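Local structure of glycosyl hydrolase, family 38 (Enterococcus faecalis, 5KBP) at residues Y10-S15 and H226-N231; L612-D617 and S638-P643. The protein probably hydrolyses alpha-mannosidic linkages, as a bacterial member of glycoside hydrolase family 38. One frame throughout, in Å; residues are numbered along the deposited sequence.

Interactions 1 and 2 are separate pieces of one long chain. Their centres are 51 Å apart and their nearest atoms about 36 Å, so they do not touch. Interaction 1 is a buried parallel strand pair in the N-terminal domain, joining segments 211 residues apart. Interaction 2 is an antiparallel pair at the surface of a C-terminal beta domain, across only 21 residues. The side chain of Leu-227 in interaction 1 lies about 4 Å from that of Tyr-256 and about 10 Å from that of Phe-253. Tyr-256 and Phe-253 bind calcium in a structure of this protein, but no calcium is bound to this chain here. Interaction 2 lies away from these sites.

Interaction 1: residues Y10-S15 and H226-N231; sequences YIVSHS and HLLMMN
Tyr-10 OH and His-226 ND1 share a hydrogen bond of 2.8 Å; either may be the donor. The two side chains lie side by side and point the same way. Their rings meet rim to rim, with planes at 47°. The strands belong to the parallel sheet of the family 38 N-terminal alpha/beta domain, with 7-13 as the central strand between 226-231 and 256-260. Backbone hydrogen bonds run in parallel register, from Tyr-10 N to Leu-227 O through to His-14 N to Asn-231 O. Ile-11 CG2 packs on Asn-231 CB at 3.8 Å, on the face shared with Ser-13. On the other face Val-12 CG2 meets Leu-228 CD1 at 3.9 Å. Met-230 is bent at chi2 and chi3, and its CE lies 3.4 Å from His-14 CD2. These two side chains cross at about a right angle. His-14 NE2 is hydrogen-bonded to Tyr-194 O. Asn-231 CG is anti to the backbone N (chi1 173°), and OD1 accepts from Ser-13 OG at 2.7 Å. Ser-13 OG also hydrogen-bonds His-260 NE2, and Asn-231 ND2 hydrogen-bonds Gly-197 O and Gln-239 OE1. The buried Asn-231 amide is therefore held from both its oxygen and its nitrogen, which fixes its rotation.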
ATOM      1  N   TYR A  10      -4.492  35.312 -24.034  1.00 54.67           N
ATOM      2  CA  TYR A  10      -4.973  34.820 -22.746  1.00 43.28           C
ATOM      3  C   TYR A  10      -3.941  33.855 -22.173  1.00 53.34           C
ATOM      4  O   TYR A  10      -3.722  32.768 -22.720  1.00 55.85           O
ATOM      5  CB  TYR A  10      -6.334  34.146 -22.899  1.00 42.48           C
ATOM      6  CG  TYR A  10      -7.423  35.075 -23.387  1.00 48.52           C
ATOM      7  CD1 TYR A  10      -7.569  35.354 -24.739  1.00 45.15           C
ATOM      8  CD2 TYR A  10      -8.305  35.676 -22.496  1.00 48.85           C
ATOM      9  CE1 TYR A  10      -8.558  36.203 -25.191  1.00 48.88           C
ATOM     10  CE2 TYR A  10      -9.299  36.526 -22.940  1.00 45.40           C
ATOM     11  CZ  TYR A  10      -9.421  36.785 -24.290  1.00 49.90           C
ATOM     12  OH  TYR A  10     -10.409  37.631 -24.741  1.00 55.50           O
ATOM     13  N   ILE A  11      -3.315  34.249 -21.070  1.00 44.24           N
ATOM     14  CA  ILE A  11      -2.267  33.466 -20.427  1.00 40.86           C
ATOM     15  C   ILE A  11      -2.876  32.777 -19.211  1.00 44.36           C
ATOM     16  O   ILE A  11      -3.251  33.434 -18.233  1.00 52.06           O
ATOM     17  CB  ILE A  11      -1.073  34.347 -20.040  1.00 44.76           C
ATOM     18  CG1 ILE A  11      -0.507  35.024 -21.289  1.00 47.34           C
ATOM     19  CG2 ILE A  11      -0.007  33.520 -19.338  1.00 47.50           C
ATOM     20  CD1 ILE A  11       0.347  36.230 -21.001  1.00 45.31           C
ATOM     21  N   VAL A  12      -2.975  31.453 -19.269  1.00 44.11           N
ATOM     22  CA  VAL A  12      -3.570  30.650 -18.207  1.00 36.62           C
ATOM     23  C   VAL A  12      -2.447  29.898 -17.506  1.00 35.87           C
ATOM     24  O   VAL A  12      -1.858  28.970 -18.075  1.00 48.60           O
ATOM     25  CB  VAL A  12      -4.632  29.684 -18.749  1.00 35.86           C
ATOM     26  CG1 VAL A  12      -5.142  28.773 -17.639  1.00 38.05           C
ATOM     27  CG2 VAL A  12      -5.780  30.459 -19.381  1.00 36.74           C
ATOM     28  N   SER A  13      -2.147  30.295 -16.272  1.00 35.83           N
ATOM     29  CA  SER A  13      -1.157  29.592 -15.471  1.00 43.22           C
ATOM     30  C   SER A  13      -1.743  28.292 -14.934  1.00 46.67           C
ATOM     31  O   SER A  13      -2.908  28.239 -14.528  1.00 47.59           O
ATOM     32  CB  SER A  13      -0.676  30.473 -14.319  1.00 35.82           C
ATOM     33  OG  SER A  13      -0.010  31.624 -14.807  1.00 54.14           O
ATOM     34  N   HIS A  14      -0.927  27.243 -14.934  1.00 46.55           N
ATOM     35  CA  HIS A  14      -1.380  25.917 -14.536  1.00 41.72           C
ATOM     36  C   HIS A  14      -0.159  25.065 -14.220  1.00 43.70           C
ATOM     37  O   HIS A  14       0.982  25.531 -14.276  1.00 43.78           O
ATOM     38  CB  HIS A  14      -2.218  25.265 -15.636  1.00 39.50           C
ATOM     39  CG  HIS A  14      -1.397  24.699 -16.752  1.00 50.28           C
ATOM     40  ND1 HIS A  14      -1.018  23.374 -16.802  1.00 51.62           N
ATOM     41  CD2 HIS A  14      -0.860  25.284 -17.849  1.00 53.82           C
ATOM     42  CE1 HIS A  14      -0.294  23.165 -17.886  1.00 50.58           C
ATOM     43  NE2 HIS A  14      -0.185  24.308 -18.541  1.00 54.07           N
ATOM     44  N   SER A  15      -0.415  23.803 -13.889  1.00 45.00           N
ATOM     45  CA  SER A  15       0.649  22.812 -13.759  1.00 47.47           C
ATOM     46  C   SER A  15       0.015  21.440 -13.935  1.00 44.10           C
ATOM     47  O   SER A  15      -0.772  21.011 -13.084  1.00 54.57           O
ATOM     48  CB  SER A  15       1.352  22.928 -12.411  1.00 50.97           C
ATOM     49  OG  SER A  15       2.462  22.050 -12.346  1.00 46.97           O
ATOM     50  N   HIS A 226      -8.621  35.644 -30.376  1.00 58.51           N
ATOM     51  CA  HIS A 226      -8.368  35.294 -28.986  1.00 54.67           C
ATOM     52  C   HIS A 226      -7.411  34.108 -28.942  1.00 57.34           C
ATOM     53  O   HIS A 226      -7.729  33.027 -29.451  1.00 54.17           O
ATOM     54  CB  HIS A 226      -9.678  34.973 -28.267  1.00 47.79           C
ATOM     55  CG  HIS A 226     -10.687  36.077 -28.344  1.00 58.47           C
ATOM     56  ND1 HIS A 226     -10.665  37.166 -27.499  1.00 58.11           N
ATOM     57  CD2 HIS A 226     -11.741  36.265 -29.173  1.00 60.18           C
ATOM     58  CE1 HIS A 226     -11.664  37.975 -27.801  1.00 59.58           C
ATOM     59  NE2 HIS A 226     -12.333  37.452 -28.813  1.00 62.50           N
ATOM     60  N   LEU A 227      -6.247  34.316 -28.335  1.00 53.28           N
ATOM     61  CA  LEU A 227      -5.156  33.354 -28.351  1.00 47.28           C
ATOM     62  C   LEU A 227      -4.931  32.795 -26.953  1.00 48.19           C
ATOM     63  O   LEU A 227      -5.028  33.523 -25.960  1.00 48.23           O
ATOM     64  CB  LEU A 227      -3.876  34.014 -28.869  1.00 45.74           C
ATOM     65  CG  LEU A 227      -4.072  34.901 -30.102  1.00 49.75           C
ATOM     66  CD1 LEU A 227      -2.899  35.851 -30.280  1.00 49.87           C
ATOM     67  CD2 LEU A 227      -4.266  34.049 -31.343  1.00 45.37           C
ATOM     68  N   LEU A 228      -4.622  31.502 -26.881  1.00 46.17           N
ATOM     69  CA  LEU A 228      -4.459  30.794 -25.616  1.00 40.68           C
ATOM     70  C   LEU A 228      -2.993  30.430 -25.421  1.00 41.24           C
ATOM     71  O   LEU A 228      -2.416  29.702 -26.238  1.00 44.71           O
ATOM     72  CB  LEU A 228      -5.334  29.540 -25.578  1.00 41.58           C
ATOM     73  CG  LEU A 228      -5.309  28.729 -24.280  1.00 40.55           C
ATOM     74  CD1 LEU A 228      -5.942  29.503 -23.136  1.00 44.34           C
ATOM     75  CD2 LEU A 228      -6.001  27.387 -24.464  1.00 43.86           C
ATOM     76  N   MET A 229      -2.397  30.936 -24.344  1.00 41.83           N
ATOM     77  CA  MET A 229      -1.041  30.585 -23.941  1.00 44.33           C
ATOM     78  C   MET A 229      -1.118  29.819 -22.626  1.00 44.51           C
ATOM     79  O   MET A 229      -1.553  30.371 -21.609  1.00 40.14           O
ATOM     80  CB  MET A 229      -0.165  31.829 -23.786  1.00 49.15           C
ATOM     81  CG  MET A 229      -0.020  32.664 -25.047  1.00 48.87           C
ATOM     82  SD  MET A 229       0.772  31.785 -26.404  1.00 51.85           S
ATOM     83  CE  MET A 229       2.335  31.339 -25.654  1.00 51.82           C
ATOM     84  N   MET A 230      -0.702  28.557 -22.649  1.00 38.49           N
ATOM     85  CA  MET A 230      -0.754  27.699 -21.470  1.00 32.37           C
ATOM     86  C   MET A 230       0.548  27.854 -20.691  1.00 36.82           C
ATOM     87  O   MET A 230       1.594  27.342 -21.101  1.00 34.90           O
ATOM     88  CB  MET A 230      -0.999  26.249 -21.875  1.00 40.05           C
ATOM     89  CG  MET A 230      -2.355  26.026 -22.527  1.00 44.84           C
ATOM     90  SD  MET A 230      -3.724  26.462 -21.434  1.00 56.73           S
ATOM     91  CE  MET A 230      -3.450  25.307 -20.093  1.00 43.37           C
ATOM     92  N   ASN A 231       0.476  28.556 -19.559  1.00 38.25           N
ATOM     93  CA  ASN A 231       1.656  28.900 -18.765  1.00 35.68           C
ATOM     94  C   ASN A 231       1.905  27.796 -17.738  1.00 42.92           C
ATOM     95  O   ASN A 231       1.566  27.904 -16.556  1.00 48.02           O
ATOM     96  CB  ASN A 231       1.469  30.268 -18.119  1.00 38.35           C
ATOM     97  CG  ASN A 231       2.580  30.622 -17.156  1.00 43.03           C
ATOM     98  OD1 ASN A 231       2.333  30.868 -15.977  1.00 45.64           O
ATOM     99  ND2 ASN A 231       3.812  30.645 -17.650  1.00 42.72           N
TER

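Interaction 2: residues L612-D617 and S638-P643; sequences LPVAAD and STTLRP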
ATOM      1  N   LEU A 612      10.893 -20.829 -24.852  1.00 55.92           N
ATOM      2  CA  LEU A 612      10.951 -19.406 -25.128  1.00 59.56           C
ATOM      3  C   LEU A 612      12.310 -18.832 -24.744  1.00 56.96           C
ATOM      4  O   LEU A 612      12.956 -19.318 -23.810  1.00 52.66           O
ATOM      5  CB  LEU A 612       9.853 -18.651 -24.370  1.00 54.94           C
ATOM      6  CG  LEU A 612       8.409 -18.970 -24.753  1.00 48.06           C
ATOM      7  CD1 LEU A 612       7.451 -18.037 -24.032  1.00 46.04           C
ATOM      8  CD2 LEU A 612       8.228 -18.877 -26.260  1.00 48.29           C
ATOM      9  N   PRO A 613      12.776 -17.810 -25.462  1.00 53.82           N
ATOM     10  CA  PRO A 613      13.979 -17.093 -25.028  1.00 47.71           C
ATOM     11  C   PRO A 613      13.796 -16.532 -23.625  1.00 46.61           C
ATOM     12  O   PRO A 613      12.731 -16.020 -23.277  1.00 53.07           O
ATOM     13  CB  PRO A 613      14.120 -15.978 -26.070  1.00 47.40           C
ATOM     14  CG  PRO A 613      13.425 -16.511 -27.282  1.00 51.48           C
ATOM     15  CD  PRO A 613      12.272 -17.317 -26.756  1.00 52.92           C
ATOM     16  N   VAL A 614      14.848 -16.646 -22.811  1.00 49.92           N
ATOM     17  CA  VAL A 614      14.762 -16.211 -21.419  1.00 44.11           C
ATOM     18  C   VAL A 614      14.497 -14.713 -21.341  1.00 46.92           C
ATOM     19  O   VAL A 614      13.748 -14.244 -20.475  1.00 46.42           O
ATOM     20  CB  VAL A 614      16.041 -16.606 -20.659  1.00 46.35           C
ATOM     21  CG1 VAL A 614      15.976 -16.132 -19.215  1.00 58.81           C
ATOM     22  CG2 VAL A 614      16.238 -18.110 -20.720  1.00 46.41           C
ATOM     23  N   ALA A 615      15.095 -13.947 -22.242  1.00 53.65           N
ATOM     24  CA  ALA A 615      14.923 -12.497 -22.307  1.00 51.36           C
ATOM     25  C   ALA A 615      15.518 -12.027 -23.629  1.00 44.52           C
ATOM     26  O   ALA A 615      15.794 -12.835 -24.525  1.00 50.81           O
ATOM     27  CB  ALA A 615      15.581 -11.803 -21.112  1.00 49.90           C
ATOM     28  N   ALA A 616      15.710 -10.719 -23.757  1.00 43.96           N
ATOM     29  CA  ALA A 616      16.531 -10.200 -24.836  1.00 47.25           C
ATOM     30  C   ALA A 616      18.005 -10.352 -24.472  1.00 47.66           C
ATOM     31  O   ALA A 616      18.364 -10.573 -23.313  1.00 49.83           O
ATOM     32  CB  ALA A 616      16.196  -8.736 -25.118  1.00 39.12           C
ATOM     33  N   ASP A 617      18.866 -10.241 -25.480  1.00 51.07           N
ATOM     34  CA  ASP A 617      20.290 -10.403 -25.234  1.00 53.21           C
ATOM     35  C   ASP A 617      20.829  -9.194 -24.468  1.00 52.14           C
ATOM     36  O   ASP A 617      20.118  -8.223 -24.192  1.00 51.19           O
ATOM     37  CB  ASP A 617      21.043 -10.626 -26.545  1.00 52.65           C
ATOM     38  CG  ASP A 617      20.702  -9.599 -27.607  1.00 61.58           C
ATOM     39  OD1 ASP A 617      20.577  -8.402 -27.274  1.00 71.69           O
ATOM     40  OD2 ASP A 617      20.560  -9.993 -28.784  1.00 60.09           O
ATOM     41  N   SER A 638      17.218 -13.654 -26.742  1.00 50.27           N
ATOM     42  CA  SER A 638      18.333 -14.490 -26.326  1.00 50.12           C
ATOM     43  C   SER A 638      18.246 -15.860 -26.986  1.00 58.55           C
ATOM     44  O   SER A 638      17.160 -16.381 -27.254  1.00 59.55           O
ATOM     45  CB  SER A 638      18.351 -14.642 -24.805  1.00 42.47           C
ATOM     46  OG  SER A 638      19.402 -15.496 -24.389  1.00 43.03           O
ATOM     47  N   THR A 639      19.414 -16.440 -27.264  1.00 56.83           N
ATOM     48  CA  THR A 639      19.463 -17.791 -27.806  1.00 59.06           C
ATOM     49  C   THR A 639      19.285 -18.852 -26.729  1.00 58.48           C
ATOM     50  O   THR A 639      19.002 -20.008 -27.058  1.00 57.84           O
ATOM     51  CB  THR A 639      20.784 -18.018 -28.545  1.00 61.30           C
ATOM     52  OG1 THR A 639      21.879 -17.819 -27.644  1.00 65.57           O
ATOM     53  CG2 THR A 639      20.912 -17.048 -29.710  1.00 56.66           C
ATOM     54  N   THR A 640      19.443 -18.487 -25.458  1.00 57.41           N
ATOM     55  CA  THR A 640      19.212 -19.413 -24.357  1.00 61.52           C
ATOM     56  C   THR A 640      17.713 -19.606 -24.169  1.00 68.14           C
ATOM     57  O   THR A 640      16.977 -18.635 -23.963  1.00 64.62           O
ATOM     58  CB  THR A 640      19.847 -18.887 -23.071  1.00 60.82           C
ATOM     59  OG1 THR A 640      21.241 -18.640 -23.291  1.00 57.18           O
ATOM     60  CG2 THR A 640      19.690 -19.900 -21.946  1.00 59.97           C
ATOM     61  N   LEU A 641      17.263 -20.855 -24.233  1.00 68.01           N
ATOM     62  CA  LEU A 641      15.848 -21.181 -24.166  1.00 63.16           C
ATOM     63  C   LEU A 641      15.493 -21.761 -22.801  1.00 57.07           C
ATOM     64  O   LEU A 641      16.328 -22.372 -22.127  1.00 51.98           O
ATOM     65  CB  LEU A 641      15.463 -22.167 -25.273  1.00 64.92           C
ATOM     66  CG  LEU A 641      15.837 -21.733 -26.692  1.00 55.76           C
ATOM     67  CD1 LEU A 641      15.366 -22.759 -27.712  1.00 58.87           C
ATOM     68  CD2 LEU A 641      15.270 -20.355 -27.009  1.00 47.20           C
ATOM     69  N   ARG A 642      14.236 -21.561 -22.405  1.00 55.90           N
ATOM     70  CA  ARG A 642      13.714 -22.000 -21.122  1.00 63.03           C
ATOM     71  C   ARG A 642      12.293 -22.508 -21.332  1.00 55.39           C
ATOM     72  O   ARG A 642      11.529 -21.908 -22.103  1.00 48.70           O
ATOM     73  CB  ARG A 642      13.718 -20.856 -20.098  1.00 75.40           C
ATOM     74  CG  ARG A 642      13.421 -21.274 -18.666  1.00 88.56           C
ATOM     75  CD  ARG A 642      13.015 -20.075 -17.819  1.00 98.78           C
ATOM     76  NE  ARG A 642      12.735 -20.441 -16.433  1.00109.36           N
ATOM     77  CZ  ARG A 642      13.510 -20.117 -15.404  1.00112.82           C
ATOM     78  NH1 ARG A 642      14.615 -19.411 -15.601  1.00113.54           N
ATOM     79  NH2 ARG A 642      13.179 -20.491 -14.176  1.00109.70           N
ATOM     80  N   PRO A 643      11.914 -23.608 -20.679  1.00 56.20           N
ATOM     81  CA  PRO A 643      10.551 -24.126 -20.842  1.00 50.93           C
ATOM     82  C   PRO A 643       9.503 -23.133 -20.361  1.00 57.78           C
ATOM     83  O   PRO A 643       9.717 -22.376 -19.411  1.00 59.59           O
ATOM     84  CB  PRO A 643      10.550 -25.396 -19.986  1.00 47.52           C
ATOM     85  CG  PRO A 643      11.984 -25.805 -19.922  1.00 50.29           C
ATOM     86  CD  PRO A 643      12.760 -24.522 -19.893  1.00 53.05           C
TER
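Leu-612 and Arg-642 form a hydrogen-bonded pair of an antiparallel beta sheet, where strands 601-613 and 641-653 are neighbours. Leu-612 N donates to Arg-642 O at 3.0 Å, and Arg-642 N returns a bond to Leu-612 O at 2.9 Å. Leu-612 and Pro-613 both pack on Ile-583. Pro-613 faces Leu-641 as the non-hydrogen-bonded pair. Its ring nitrogen carries no hydrogen to donate. Leu-641 CD2 comes to 3.9 Å from Pro-613 N, and Pro-613 CB lies 3.3 Å from Ser-638 O.

Val-614 lies just past the strand. Its N donates to Thr-640 O at 3.1 Å. Its CG2 is anti to the carbonyl carbon and beside the backbone N. This methyl meets Arg-642 CB at 3.8 Å and also approaches Thr-640 CG2. The Val-614 and Arg-642 side chains cross obliquely. The Arg-642 chain then runs extended from CG to NE and carries the guanidinium away from 612-617.

Ala-615 O takes the hydrogen of Ser-638 N at 2.8 Å. The donor lies in the carbonyl plane. Ala-616 N hydrogen-bonds instead to Asp-671 OD2. Asp-617 precedes the turn into helix 619-625, and its OD2 forms a salt bridge with Arg-619 and accepts from Gln-636 N. The returning segment starts with an ST turn at Ser-638. The hydroxyl is anti to the backbone N (chi1 178°), and Ser-638 OG accepts from Thr-640 N at 3.2 Å.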